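Local coordinates for inosine-uridine preferring nucleoside hydrolase (Gardnerella vaginalis 315-A, PDB 6BA1), which belongs to the nucleoside hydrolase family of alpha/beta proteins and holds a calcium ion at the C-terminal edge of its central sheet, at residues G14-L19 and M226-Y230; L32-T38 and V63-L69; Y127-G131 and D248-V252; M133-A137 and A180-L184; I153-A159 and P190-L196. All coordinates share one frame; numbering follows the deposited sequence.

Interaction 1 of 5, residues G14-L19 and M226-Y230; sequences GVDDTL and MTDFY. With CA (calcium ion), chain S.
Val15 meets the ring of Tyr230 through CB and CG1, and this is the close-packed heart of the contact. CG1, anti to the backbone N, lies 3.6 Å from Tyr230 CG and 4.1 Å from the ring centroid. Its direction is 29° off the ring normal, an off-centre CH-pi contact over one face. The same methyl reaches Met226 SD at 3.8 Å, so one branch of Val15 serves two partners. At the far end of the ring, Tyr230 OH gives a weak hydrogen bond to Asp16 OD2 (2.5 Å), with the carboxylate turned 86° from the ring plane. The contact is sparser toward Leu19: within these segments, Leu19 CD1 and CD2 meet Thr227 CG2, CD2 at 3.7 Å. The axes of 15-19 and 226-230 run 10.3 Å apart at 140°, a separation spanned mainly by Met226 and Tyr230. The outer side of 226-230 is partly open to solvent, and there Asp228 pairs with Arg213. Next to the contact, Asp17 OD1 binds the calcium ion at 2.5 Å. Helix 206-213 flanks Leu19 and Thr227 through Trp212, helix 82-88 borders Val15 and Tyr230, and helix 247-256 touches Leu19 through Pro249.

Interaction 2 of 5, residues L32-T38 and V63-L69; sequences LIGITGT and VKVYKGL
Leu32 opens the contact by laying CG and CD2 across Val63 at about a right angle, with CD2 4.1 Å from Val63 CG2. Ile33 points away from 63-69, and its side chain touches Phe113 and Tyr121 of helix 110-121. Gly34 pairs in register with Lys64, and its CA sits at the edge of the Tyr66 ring, near the ring plane, 4.4 Å from Tyr66 CE2; with no side chain here, the ring can lie close against the strand. Ile35 supplies two of the backbone bonds that join the strands. Its N donates to Lys64 O (3.2 Å, 151° at the hydrogen) and its O accepts from Tyr66 N (3.1 Å). That same oxygen also receives a CA-H contact from Val65. On the side chain, CG1 is anti to the carbonyl carbon (chi1 -69°), which carries CD1 to Val63 CG1 at 3.6 Å. Ile35 and Val65 line the same face of the sheet, against helix 44-57. Thr36 pairs with Tyr66 and shares with it the other face, where Ala110 of helix 110-121 touches both and Phe113 stacks on the Tyr66 ring. Gly37 N then bonds Tyr66 O at 3.2 Å, and Gly37 O takes a weak bond from Gly68 N. Two parallel neighbours in register, at 32° and joined through helix 44-57, make the beta-alpha-beta crossover of a Rossmann-like sheet, with strand 64-67 at its margin.

Interaction 3 of 5, residues Y127-G131 and D248-V252; sequences YVPTG and DPLAV. With CA (calcium ion), chain S.
Thr130 holds OG1 between its backbone N and carbonyl carbon (chi1 82°), while Asp248 places CG anti to its own carbonyl carbon (chi1 -57°); together these torsions bring the hydroxyl, from the strand end, close to one carboxylate oxygen on the helix. OG1 comes to 2.6 Å from Asp248 OD2, but Asp17 OD2 is also close to this hydroxyl, so which carboxylate takes the proton is left open. Asp248 OD2 binds the calcium ion at 2.5 Å. The second ligand from this pair is a backbone atom, Thr130 O, 2.6 Å from the calcium ion. Thr130 O and Asp248 OD2 are therefore neighbours because the metal draws both in, and no hydrogen bond joins them. Asp12 and Asp17 supply the other two protein ligands.

Behind the metal the contact turns apolar. Val128 points its CG1 methyl between Ala251 CB at 3.9 Å and Val252 CG2 at 3.8 Å. The side chains of Val128 and Val252 cross at about a right angle. Thr130 CG2 adds a longer contact, 4.1 Å from Ala251 CB, which links the polar and apolar halves. Strand 125-129 lies between strands 6-11 and 152-156 in the sheet, and helix 247-256 packs over it, with Ala251 also touching Met156 and Val252 resting on helix 15-25.

Interaction 4 of 5, residues M133-A137 and A180-L184; sequences MTNIA and AADIL
Ala180 sets its methyl over one face of the flat Met133-Thr134 peptide group, almost directly above Thr134 N at 3.6 Å. Met133 O of that peptide accepts the N-H of Ala137 (O to N 3.0 Å), a bond of the helical turn. Asn135 points away from 180-184, and its flat amide is bonded to Leu69 N, Gly37 O and Asp10.

The side-chain contacts are apolar. Ala137 CB and Ala180 CB touch at 3.5 Å, and the CA atoms of these two residues are only 5.1 Å apart, a closeness that their small side chains permit. Ile183, which is exposed, stands beyond them with CB 4.5 Å from Ala137 CB. On the other flank Met133 curls back on itself: CG is anti to the carbonyl carbon (chi1 -45°), and the chain bends again at chi2 and chi3. The bend lays CG against Ala181 CB at 3.8 Å and returns CE toward Leu184 CD2. Leu184, with CG anti to its backbone N (chi1 171°), crosses both Met133 and Ile136 obliquely, and its CD2 lies 4.1 Å from Ile136 CG2.

Beneath, Met133, Ile136 and Leu184 rest on Ile153 and Leu155 of strand 152-156. Two helices sharing a face of a parallel sheet, packed together through alanines, form part of one outer helical layer of the three-layer alpha/beta sandwich of a Rossmann-like fold.

Interaction 5 of 5, residues I153-A159 and P190-L196; sequences IVLMGGA and PVTMIGL
Ile153 N bonds Pro190 O at 3.1 Å and begins the backbone hydrogen bonds between the two parallel strands. Thr192 N to Ile153 O and Leu155 N to Thr192 O are weak. Straighter bonds follow: Ile194 N to Leu155 O (3.0 Å), Gly157 N to Ile194 O (160° at the hydrogen) and, past the strands, Leu196 N to Gly158 O (3.0 Å, 159°). The last occupies the N-H of Leu196, the first helical residue after the N-cap Gly195.

CA-H donors add to this: Val191 CA approaches Ile153 O at 3.3 Å, and Met156 CA lies 3.4 Å from Ile194 O.

Apolar packing differs on the two faces. On one, Leu155, with CG between its backbone N and carbonyl carbon (chi1 73°), spreads CD2 to Val191 CG1 at 3.5 Å and CD1 to Met193 CG at 4.1 Å. Met193 continues past it, its CE reaching the Gly158-Ala159 peptide. On the other, Val154 CG1 meets Ile194 CD1 at 3.5 Å.

Strand 152-156 lies between strands 125-129 and 191-194, and strand 295-300 borders the latter. Helix 178-187 covers the Leu155 side through Leu184 and Phe185, whereas helix 247-256 faces Met156 and Ile194.

In the fold
The calcium ion ties interactions 1 and 3 together: Asp17 of one and Thr130 and Asp248 of the other bind it, with Asp17 OD1 3.0 Å from Asp248 OD2, and Thr130 OG1 approaches Asp17 OD2 at 2.8 Å. Interactions 3 and 5 share the sheet, their centres 8 Å apart, and Pro129 O lies 3.2 Å from Met156 N. Interaction 4 packs its helices on that sheet, with Leu184 CD1 3.6 Å from Val191 CG2 of interaction 5. Interaction 2 joins interaction 4 through Asn135, whose OD1 probably bonds Leu69 N at 3.0 Å. The side chains of Met156 and Thr38 lie about 6 and about 7 Å, respectively, from the calcium ion.

Interaction 1 of 5, residues G14-L19 and M226-Y230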
# COMPACT_ATOMS: atom_id res chain seq x y z
N GLY A 14 -21.84 -18.64 3.21
CA GLY A 14 -20.41 -18.36 2.97
C GLY A 14 -19.53 -19.59 3.09
O GLY A 14 -19.51 -20.23 4.14
N VAL A 15 -18.78 -19.90 2.04
CA VAL A 15 -17.96 -21.12 1.98
C VAL A 15 -16.70 -20.97 2.82
O VAL A 15 -16.47 -21.76 3.74
CB VAL A 15 -17.57 -21.52 0.55
CG1 VAL A 15 -16.70 -22.78 0.55
CG2 VAL A 15 -18.82 -21.75 -0.30
N ASP A 16 -15.90 -19.96 2.50
CA ASP A 16 -14.73 -19.62 3.33
C ASP A 16 -15.15 -19.22 4.75
O ASP A 16 -14.42 -19.46 5.71
CB ASP A 16 -13.77 -18.57 2.68
CG ASP A 16 -14.50 -17.46 1.94
OD1 ASP A 16 -15.41 -16.82 2.50
OD2 ASP A 16 -14.13 -17.21 0.76
N ASP A 17 -16.34 -18.64 4.87
CA ASP A 17 -16.89 -18.28 6.18
C ASP A 17 -17.11 -19.49 7.10
O ASP A 17 -16.86 -19.38 8.30
CB ASP A 17 -18.18 -17.47 6.02
CG ASP A 17 -17.93 -16.09 5.40
OD1 ASP A 17 -17.76 -15.98 4.16
OD2 ASP A 17 -17.88 -15.10 6.15
N THR A 18 -17.53 -20.64 6.56
CA THR A 18 -17.65 -21.86 7.40
C THR A 18 -16.30 -22.46 7.74
O THR A 18 -16.16 -23.13 8.77
CB THR A 18 -18.49 -22.99 6.78
OG1 THR A 18 -17.77 -23.60 5.70
CG2 THR A 18 -19.84 -22.51 6.35
N LEU A 19 -15.32 -22.27 6.86
CA LEU A 19 -13.96 -22.68 7.14
C LEU A 19 -13.40 -21.85 8.30
O LEU A 19 -12.60 -22.36 9.09
CB LEU A 19 -13.08 -22.57 5.89
CG LEU A 19 -13.46 -23.46 4.71
CD1 LEU A 19 -12.50 -23.23 3.55
CD2 LEU A 19 -13.48 -24.94 5.11
N MET A 226 -18.26 -29.30 0.11
CA MET A 226 -18.48 -27.86 0.08
C MET A 226 -17.35 -27.12 -0.62
O MET A 226 -17.59 -26.37 -1.57
CB MET A 226 -18.60 -27.35 1.50
CG MET A 226 -18.94 -25.87 1.61
SD MET A 226 -18.23 -25.17 3.09
CE MET A 226 -19.52 -24.00 3.46
N THR A 227 -16.12 -27.31 -0.14
CA THR A 227 -14.95 -26.61 -0.68
C THR A 227 -14.57 -27.09 -2.09
O THR A 227 -13.89 -26.37 -2.82
CB THR A 227 -13.74 -26.73 0.27
OG1 THR A 227 -13.45 -28.10 0.53
CG2 THR A 227 -14.02 -26.03 1.58
N ASP A 228 -15.00 -28.30 -2.47
CA ASP A 228 -14.82 -28.79 -3.85
C ASP A 228 -15.71 -28.05 -4.86
O ASP A 228 -15.32 -27.89 -6.01
CB ASP A 228 -15.03 -30.31 -3.93
CG ASP A 228 -13.87 -31.11 -3.33
OD1 ASP A 228 -12.96 -30.50 -2.71
OD2 ASP A 228 -13.88 -32.35 -3.46
N PHE A 229 -16.90 -27.61 -4.44
CA PHE A 229 -17.72 -26.68 -5.24
C PHE A 229 -17.00 -25.34 -5.39
O PHE A 229 -16.99 -24.75 -6.47
CB PHE A 229 -19.10 -26.47 -4.61
CG PHE A 229 -20.04 -25.64 -5.46
CD1 PHE A 229 -20.00 -24.24 -5.43
CD2 PHE A 229 -20.97 -26.26 -6.30
CE1 PHE A 229 -20.85 -23.48 -6.21
CE2 PHE A 229 -21.83 -25.50 -7.08
CZ PHE A 229 -21.77 -24.11 -7.04
N TYR A 230 -16.43 -24.88 -4.29
CA TYR A 230 -15.67 -23.63 -4.21
C TYR A 230 -14.41 -23.66 -5.09
O TYR A 230 -14.06 -22.65 -5.71
CB TYR A 230 -15.31 -23.37 -2.74
CG TYR A 230 -14.71 -22.03 -2.38
CD1 TYR A 230 -15.38 -20.83 -2.64
CD2 TYR A 230 -13.50 -21.97 -1.68
CE1 TYR A 230 -14.83 -19.61 -2.26
CE2 TYR A 230 -12.95 -20.75 -1.28
CZ TYR A 230 -13.61 -19.58 -1.58
OH TYR A 230 -13.04 -18.38 -1.20
CA CA S . -16.82 -13.76 3.39

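Interaction 2 of 5, residues L32-T38 and V63-L69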
# COMPACT_ATOMS: atom_id res chain seq x y z
N LEU A 32 -15.74 -19.59 21.16
CA LEU A 32 -16.62 -18.92 20.20
C LEU A 32 -17.96 -18.64 20.89
O LEU A 32 -18.75 -19.56 21.08
CB LEU A 32 -16.81 -19.78 18.95
CG LEU A 32 -17.81 -19.33 17.89
CD1 LEU A 32 -17.67 -17.88 17.53
CD2 LEU A 32 -17.72 -20.20 16.65
N ILE A 33 -18.20 -17.38 21.25
CA ILE A 33 -19.41 -16.99 21.98
C ILE A 33 -20.62 -17.01 21.05
O ILE A 33 -21.67 -17.56 21.39
CB ILE A 33 -19.34 -15.57 22.59
CG1 ILE A 33 -18.12 -15.38 23.48
CG2 ILE A 33 -20.59 -15.28 23.44
CD1 ILE A 33 -17.81 -13.93 23.78
N GLY A 34 -20.48 -16.37 19.89
CA GLY A 34 -21.56 -16.29 18.92
C GLY A 34 -21.12 -15.96 17.51
O GLY A 34 -20.00 -15.52 17.29
N ILE A 35 -22.02 -16.19 16.57
CA ILE A 35 -21.82 -15.88 15.17
C ILE A 35 -22.82 -14.80 14.82
O ILE A 35 -24.01 -15.05 14.72
CB ILE A 35 -22.02 -17.12 14.27
CG1 ILE A 35 -20.88 -18.11 14.51
CG2 ILE A 35 -22.09 -16.73 12.80
CD1 ILE A 35 -21.07 -19.46 13.87
N THR A 36 -22.33 -13.57 14.67
CA THR A 36 -23.13 -12.49 14.11
C THR A 36 -23.31 -12.70 12.60
O THR A 36 -22.34 -12.99 11.91
CB THR A 36 -22.46 -11.14 14.38
OG1 THR A 36 -22.53 -10.86 15.79
CG2 THR A 36 -23.15 -10.05 13.60
N GLY A 37 -24.54 -12.55 12.10
CA GLY A 37 -24.84 -12.80 10.68
C GLY A 37 -24.89 -11.51 9.88
O GLY A 37 -25.44 -10.51 10.34
N THR A 38 -24.29 -11.52 8.68
CA THR A 38 -24.38 -10.38 7.76
C THR A 38 -24.56 -10.92 6.34
O THR A 38 -24.86 -12.10 6.16
CB THR A 38 -23.16 -9.42 7.93
OG1 THR A 38 -23.43 -8.14 7.34
CG2 THR A 38 -21.88 -10.01 7.33
N VAL A 63 -23.29 -22.51 20.07
CA VAL A 63 -22.95 -21.28 19.38
C VAL A 63 -24.23 -20.54 19.00
O VAL A 63 -24.97 -20.98 18.14
CB VAL A 63 -22.08 -21.54 18.13
CG1 VAL A 63 -21.85 -20.25 17.34
CG2 VAL A 63 -20.75 -22.17 18.52
N LYS A 64 -24.47 -19.42 19.67
CA LYS A 64 -25.70 -18.65 19.52
C LYS A 64 -25.54 -17.70 18.35
O LYS A 64 -24.63 -16.88 18.33
CB LYS A 64 -25.99 -17.87 20.80
CG LYS A 64 -25.93 -18.73 22.06
CD LYS A 64 -26.60 -18.11 23.27
CE LYS A 64 -25.94 -18.53 24.60
NZ LYS A 64 -26.97 -18.77 25.63
N VAL A 65 -26.43 -17.82 17.36
CA VAL A 65 -26.36 -17.03 16.13
C VAL A 65 -27.27 -15.81 16.23
O VAL A 65 -28.48 -15.95 16.38
CB VAL A 65 -26.75 -17.89 14.92
CG1 VAL A 65 -26.74 -17.06 13.64
CG2 VAL A 65 -25.82 -19.09 14.80
N TYR A 66 -26.69 -14.62 16.14
CA TYR A 66 -27.43 -13.36 16.24
C TYR A 66 -27.69 -12.79 14.85
O TYR A 66 -27.12 -13.24 13.87
CB TYR A 66 -26.69 -12.37 17.13
CG TYR A 66 -26.50 -12.89 18.54
CD1 TYR A 66 -27.36 -12.52 19.57
CD2 TYR A 66 -25.47 -13.78 18.84
CE1 TYR A 66 -27.18 -13.01 20.86
CE2 TYR A 66 -25.29 -14.28 20.12
CZ TYR A 66 -26.14 -13.89 21.13
OH TYR A 66 -25.95 -14.39 22.40
N LYS A 67 -28.56 -11.79 14.79
CA LYS A 67 -29.13 -11.30 13.55
C LYS A 67 -28.70 -9.85 13.32
O LYS A 67 -29.18 -8.94 13.99
CB LYS A 67 -30.67 -11.43 13.62
CG LYS A 67 -31.31 -12.27 12.53
CD LYS A 67 -32.72 -12.67 12.90
CE LYS A 67 -33.36 -13.55 11.84
NZ LYS A 67 -34.82 -13.75 12.09
N GLY A 68 -27.76 -9.65 12.40
CA GLY A 68 -27.31 -8.31 12.02
C GLY A 68 -28.18 -7.67 10.95
O GLY A 68 -29.33 -8.03 10.80
N LEU A 69 -27.61 -6.72 10.22
CA LEU A 69 -28.35 -5.90 9.25
C LEU A 69 -28.36 -6.51 7.86
O LEU A 69 -27.39 -7.13 7.46
CB LEU A 69 -27.77 -4.47 9.23
CG LEU A 69 -27.96 -3.69 10.53
CD1 LEU A 69 -26.82 -2.74 10.82
CD2 LEU A 69 -29.26 -2.91 10.47

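Interaction 3 of 5, residues Y127-G131 and D248-V252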
# COMPACT_ATOMS: atom_id res chain seq x y z
N TYR A 127 -13.27 -9.74 18.14
CA TYR A 127 -14.31 -9.72 17.10
C TYR A 127 -13.66 -9.87 15.73
O TYR A 127 -12.82 -9.07 15.38
CB TYR A 127 -15.10 -8.41 17.23
CG TYR A 127 -16.13 -8.14 16.15
CD1 TYR A 127 -17.40 -8.70 16.18
CD2 TYR A 127 -15.83 -7.27 15.11
CE1 TYR A 127 -18.34 -8.43 15.19
CE2 TYR A 127 -16.75 -6.98 14.12
CZ TYR A 127 -18.00 -7.55 14.15
OH TYR A 127 -18.89 -7.23 13.15
N VAL A 128 -14.06 -10.88 14.97
CA VAL A 128 -13.38 -11.27 13.73
C VAL A 128 -14.39 -11.30 12.58
O VAL A 128 -14.93 -12.35 12.26
CB VAL A 128 -12.70 -12.65 13.90
CG1 VAL A 128 -12.11 -13.16 12.58
CG2 VAL A 128 -11.63 -12.56 14.98
N PRO A 129 -14.64 -10.14 11.96
CA PRO A 129 -15.62 -10.02 10.88
C PRO A 129 -15.06 -10.34 9.52
O PRO A 129 -14.16 -9.66 9.06
CB PRO A 129 -16.01 -8.54 10.95
CG PRO A 129 -14.78 -7.88 11.44
CD PRO A 129 -14.10 -8.83 12.35
N THR A 130 -15.59 -11.36 8.86
CA THR A 130 -15.17 -11.72 7.50
C THR A 130 -16.33 -11.59 6.51
O THR A 130 -16.41 -12.31 5.50
CB THR A 130 -14.55 -13.12 7.45
OG1 THR A 130 -15.58 -14.11 7.40
CG2 THR A 130 -13.67 -13.38 8.67
N GLY A 131 -17.24 -10.67 6.83
CA GLY A 131 -18.20 -10.15 5.88
C GLY A 131 -18.05 -8.64 5.91
O GLY A 131 -17.09 -8.13 6.48
N ASP A 248 -11.13 -16.03 4.69
CA ASP A 248 -11.76 -15.77 5.99
C ASP A 248 -11.13 -16.56 7.16
O ASP A 248 -11.02 -16.02 8.26
CB ASP A 248 -13.28 -16.01 5.90
CG ASP A 248 -13.96 -15.16 4.81
OD1 ASP A 248 -13.32 -14.82 3.77
OD2 ASP A 248 -15.16 -14.84 4.95
N PRO A 249 -10.70 -17.82 6.92
CA PRO A 249 -10.03 -18.57 7.99
C PRO A 249 -8.78 -17.92 8.53
O PRO A 249 -8.51 -17.98 9.73
CB PRO A 249 -9.64 -19.89 7.31
CG PRO A 249 -10.60 -20.03 6.21
CD PRO A 249 -10.84 -18.64 5.71
N LEU A 250 -8.01 -17.29 7.64
CA LEU A 250 -6.75 -16.68 8.01
C LEU A 250 -6.94 -15.55 9.02
O LEU A 250 -6.11 -15.38 9.91
CB LEU A 250 -6.02 -16.18 6.77
CG LEU A 250 -4.61 -15.59 6.93
CD1 LEU A 250 -3.68 -16.51 7.71
CD2 LEU A 250 -4.06 -15.31 5.55
N ALA A 251 -8.03 -14.81 8.88
CA ALA A 251 -8.39 -13.79 9.87
C ALA A 251 -8.52 -14.38 11.27
O ALA A 251 -8.03 -13.81 12.25
CB ALA A 251 -9.68 -13.09 9.47
N VAL A 252 -9.18 -15.54 11.35
CA VAL A 252 -9.35 -16.25 12.62
C VAL A 252 -8.00 -16.76 13.12
O VAL A 252 -7.68 -16.63 14.31
CB VAL A 252 -10.36 -17.41 12.50
CG1 VAL A 252 -10.48 -18.15 13.82
CG2 VAL A 252 -11.72 -16.89 12.06
CA CA S . -16.82 -13.76 3.39

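Interaction 4 of 5, residues M133-A137 and A180-L184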
# COMPACT_ATOMS: atom_id res chain seq x y z
N MET A 133 -18.48 -4.77 6.99
CA MET A 133 -18.28 -4.14 8.29
C MET A 133 -19.55 -3.49 8.82
O MET A 133 -19.58 -3.04 9.98
CB MET A 133 -17.15 -3.11 8.21
CG MET A 133 -15.89 -3.56 7.47
SD MET A 133 -15.43 -5.30 7.70
CE MET A 133 -14.98 -5.27 9.40
N THR A 134 -20.59 -3.42 7.97
CA THR A 134 -21.92 -2.86 8.29
C THR A 134 -22.37 -2.99 9.74
O THR A 134 -22.87 -2.02 10.32
CB THR A 134 -23.01 -3.52 7.40
OG1 THR A 134 -22.55 -3.60 6.04
CG2 THR A 134 -24.32 -2.74 7.46
N ASN A 135 -22.19 -4.18 10.30
CA ASN A 135 -22.62 -4.46 11.67
C ASN A 135 -21.83 -3.67 12.71
O ASN A 135 -22.41 -2.90 13.47
CB ASN A 135 -22.59 -5.97 11.97
CG ASN A 135 -23.66 -6.75 11.21
OD1 ASN A 135 -24.68 -6.21 10.79
ND2 ASN A 135 -23.42 -8.03 11.04
N ILE A 136 -20.51 -3.85 12.74
CA ILE A 136 -19.68 -3.13 13.74
C ILE A 136 -19.60 -1.60 13.53
O ILE A 136 -19.27 -0.86 14.46
CB ILE A 136 -18.28 -3.76 13.90
CG1 ILE A 136 -17.61 -3.22 15.17
CG2 ILE A 136 -17.42 -3.55 12.66
CD1 ILE A 136 -16.75 -4.21 15.91
N ALA A 137 -19.90 -1.13 12.32
CA ALA A 137 -20.08 0.30 12.07
C ALA A 137 -21.28 0.85 12.84
O ALA A 137 -21.19 1.90 13.48
CB ALA A 137 -20.26 0.57 10.59
N ALA A 180 -19.15 1.99 5.94
CA ALA A 180 -19.02 1.27 7.21
C ALA A 180 -17.56 0.95 7.52
O ALA A 180 -17.07 1.22 8.62
CB ALA A 180 -19.84 -0.01 7.17
N ALA A 181 -16.89 0.36 6.54
CA ALA A 181 -15.47 0.04 6.65
C ALA A 181 -14.63 1.28 7.00
O ALA A 181 -13.72 1.19 7.83
CB ALA A 181 -14.96 -0.59 5.37
N ASP A 182 -14.95 2.42 6.39
CA ASP A 182 -14.28 3.68 6.71
C ASP A 182 -14.46 4.02 8.19
O ASP A 182 -13.48 4.32 8.89
CB ASP A 182 -14.81 4.83 5.83
CG ASP A 182 -13.98 6.12 5.96
OD1 ASP A 182 -12.75 6.05 6.14
OD2 ASP A 182 -14.57 7.21 5.88
N ILE A 183 -15.71 3.96 8.65
CA ILE A 183 -16.04 4.28 10.04
C ILE A 183 -15.22 3.42 11.01
O ILE A 183 -14.66 3.94 11.97
CB ILE A 183 -17.57 4.15 10.30
CG1 ILE A 183 -18.33 5.25 9.54
CG2 ILE A 183 -17.90 4.24 11.79
CD1 ILE A 183 -19.76 4.89 9.19
N LEU A 184 -15.14 2.12 10.72
CA LEU A 184 -14.35 1.19 11.52
C LEU A 184 -12.87 1.55 11.56
O LEU A 184 -12.27 1.62 12.64
CB LEU A 184 -14.49 -0.25 10.98
CG LEU A 184 -13.57 -1.32 11.56
CD1 LEU A 184 -13.69 -1.42 13.07
CD2 LEU A 184 -13.86 -2.66 10.92

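Interaction 5 of 5, residues I153-A159 and P190-L196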
# COMPACT_ATOMS: atom_id res chain seq x y z
N ILE A 153 -10.09 -6.25 17.17
CA ILE A 153 -10.82 -6.61 15.97
C ILE A 153 -9.81 -7.12 14.94
O ILE A 153 -8.72 -6.58 14.85
CB ILE A 153 -11.60 -5.40 15.41
CG1 ILE A 153 -12.65 -4.93 16.43
CG2 ILE A 153 -12.26 -5.74 14.08
CD1 ILE A 153 -13.19 -3.55 16.19
N VAL A 154 -10.15 -8.17 14.20
CA VAL A 154 -9.26 -8.77 13.21
C VAL A 154 -10.08 -9.19 11.99
O VAL A 154 -10.54 -10.31 11.92
CB VAL A 154 -8.48 -9.99 13.78
CG1 VAL A 154 -7.55 -10.59 12.73
CG2 VAL A 154 -7.70 -9.61 15.03
N LEU A 155 -10.25 -8.28 11.04
CA LEU A 155 -11.13 -8.51 9.89
C LEU A 155 -10.43 -9.19 8.73
O LEU A 155 -9.20 -9.20 8.66
CB LEU A 155 -11.74 -7.19 9.42
CG LEU A 155 -10.81 -6.21 8.68
CD1 LEU A 155 -11.01 -6.28 7.16
CD2 LEU A 155 -11.01 -4.78 9.16
N MET A 156 -11.23 -9.75 7.83
CA MET A 156 -10.78 -10.16 6.50
C MET A 156 -11.48 -9.25 5.51
O MET A 156 -12.71 -9.14 5.51
CB MET A 156 -11.07 -11.65 6.23
CG MET A 156 -11.57 -12.03 4.83
SD MET A 156 -10.60 -11.44 3.42
CE MET A 156 -11.78 -11.67 2.08
N GLY A 157 -10.68 -8.60 4.67
CA GLY A 157 -11.18 -7.65 3.70
C GLY A 157 -10.12 -6.65 3.26
O GLY A 157 -9.06 -6.53 3.88
N GLY A 158 -10.42 -5.92 2.19
CA GLY A 158 -9.53 -4.91 1.64
C GLY A 158 -8.33 -5.45 0.88
O GLY A 158 -8.10 -6.66 0.80
N ALA A 159 -7.58 -4.50 0.31
CA ALA A 159 -6.30 -4.77 -0.34
C ALA A 159 -5.49 -3.48 -0.30
O ALA A 159 -5.91 -2.48 -0.89
CB ALA A 159 -6.51 -5.23 -1.76
N PRO A 190 -8.57 -1.14 17.88
CA PRO A 190 -7.40 -1.94 17.54
C PRO A 190 -7.67 -2.99 16.47
O PRO A 190 -7.76 -4.18 16.77
CB PRO A 190 -6.95 -2.52 18.88
CG PRO A 190 -8.18 -2.56 19.68
CD PRO A 190 -9.04 -1.42 19.25
N VAL A 191 -7.80 -2.55 15.23
CA VAL A 191 -8.10 -3.40 14.08
C VAL A 191 -6.81 -4.01 13.51
O VAL A 191 -5.74 -3.44 13.64
CB VAL A 191 -8.85 -2.61 13.00
CG1 VAL A 191 -9.16 -3.49 11.78
CG2 VAL A 191 -10.12 -1.99 13.55
N THR A 192 -6.94 -5.19 12.91
CA THR A 192 -5.90 -5.81 12.12
C THR A 192 -6.54 -6.25 10.81
O THR A 192 -7.32 -7.18 10.78
CB THR A 192 -5.28 -7.04 12.82
OG1 THR A 192 -4.63 -6.62 14.03
CG2 THR A 192 -4.27 -7.76 11.93
N MET A 193 -6.22 -5.55 9.72
CA MET A 193 -6.76 -5.89 8.41
C MET A 193 -5.98 -7.05 7.82
O MET A 193 -4.77 -6.98 7.73
CB MET A 193 -6.70 -4.68 7.47
CG MET A 193 -7.25 -4.95 6.08
SD MET A 193 -7.14 -3.49 5.05
CE MET A 193 -6.53 -4.21 3.53
N ILE A 194 -6.68 -8.10 7.42
CA ILE A 194 -6.08 -9.22 6.69
C ILE A 194 -6.71 -9.25 5.31
O ILE A 194 -7.74 -9.87 5.09
CB ILE A 194 -6.20 -10.53 7.49
CG1 ILE A 194 -5.19 -10.47 8.64
CG2 ILE A 194 -5.90 -11.76 6.64
CD1 ILE A 194 -5.64 -11.19 9.87
N GLY A 195 -6.06 -8.54 4.39
CA GLY A 195 -6.56 -8.35 3.03
C GLY A 195 -5.93 -9.28 2.02
O GLY A 195 -5.19 -10.20 2.38
N LEU A 196 -6.22 -9.01 0.76
CA LEU A 196 -5.83 -9.86 -0.36
C LEU A 196 -4.32 -10.02 -0.46
O LEU A 196 -3.83 -11.11 -0.77
CB LEU A 196 -6.36 -9.31 -1.69
CG LEU A 196 -7.88 -9.20 -1.84
CD1 LEU A 196 -8.20 -8.72 -3.26
CD2 LEU A 196 -8.58 -10.55 -1.52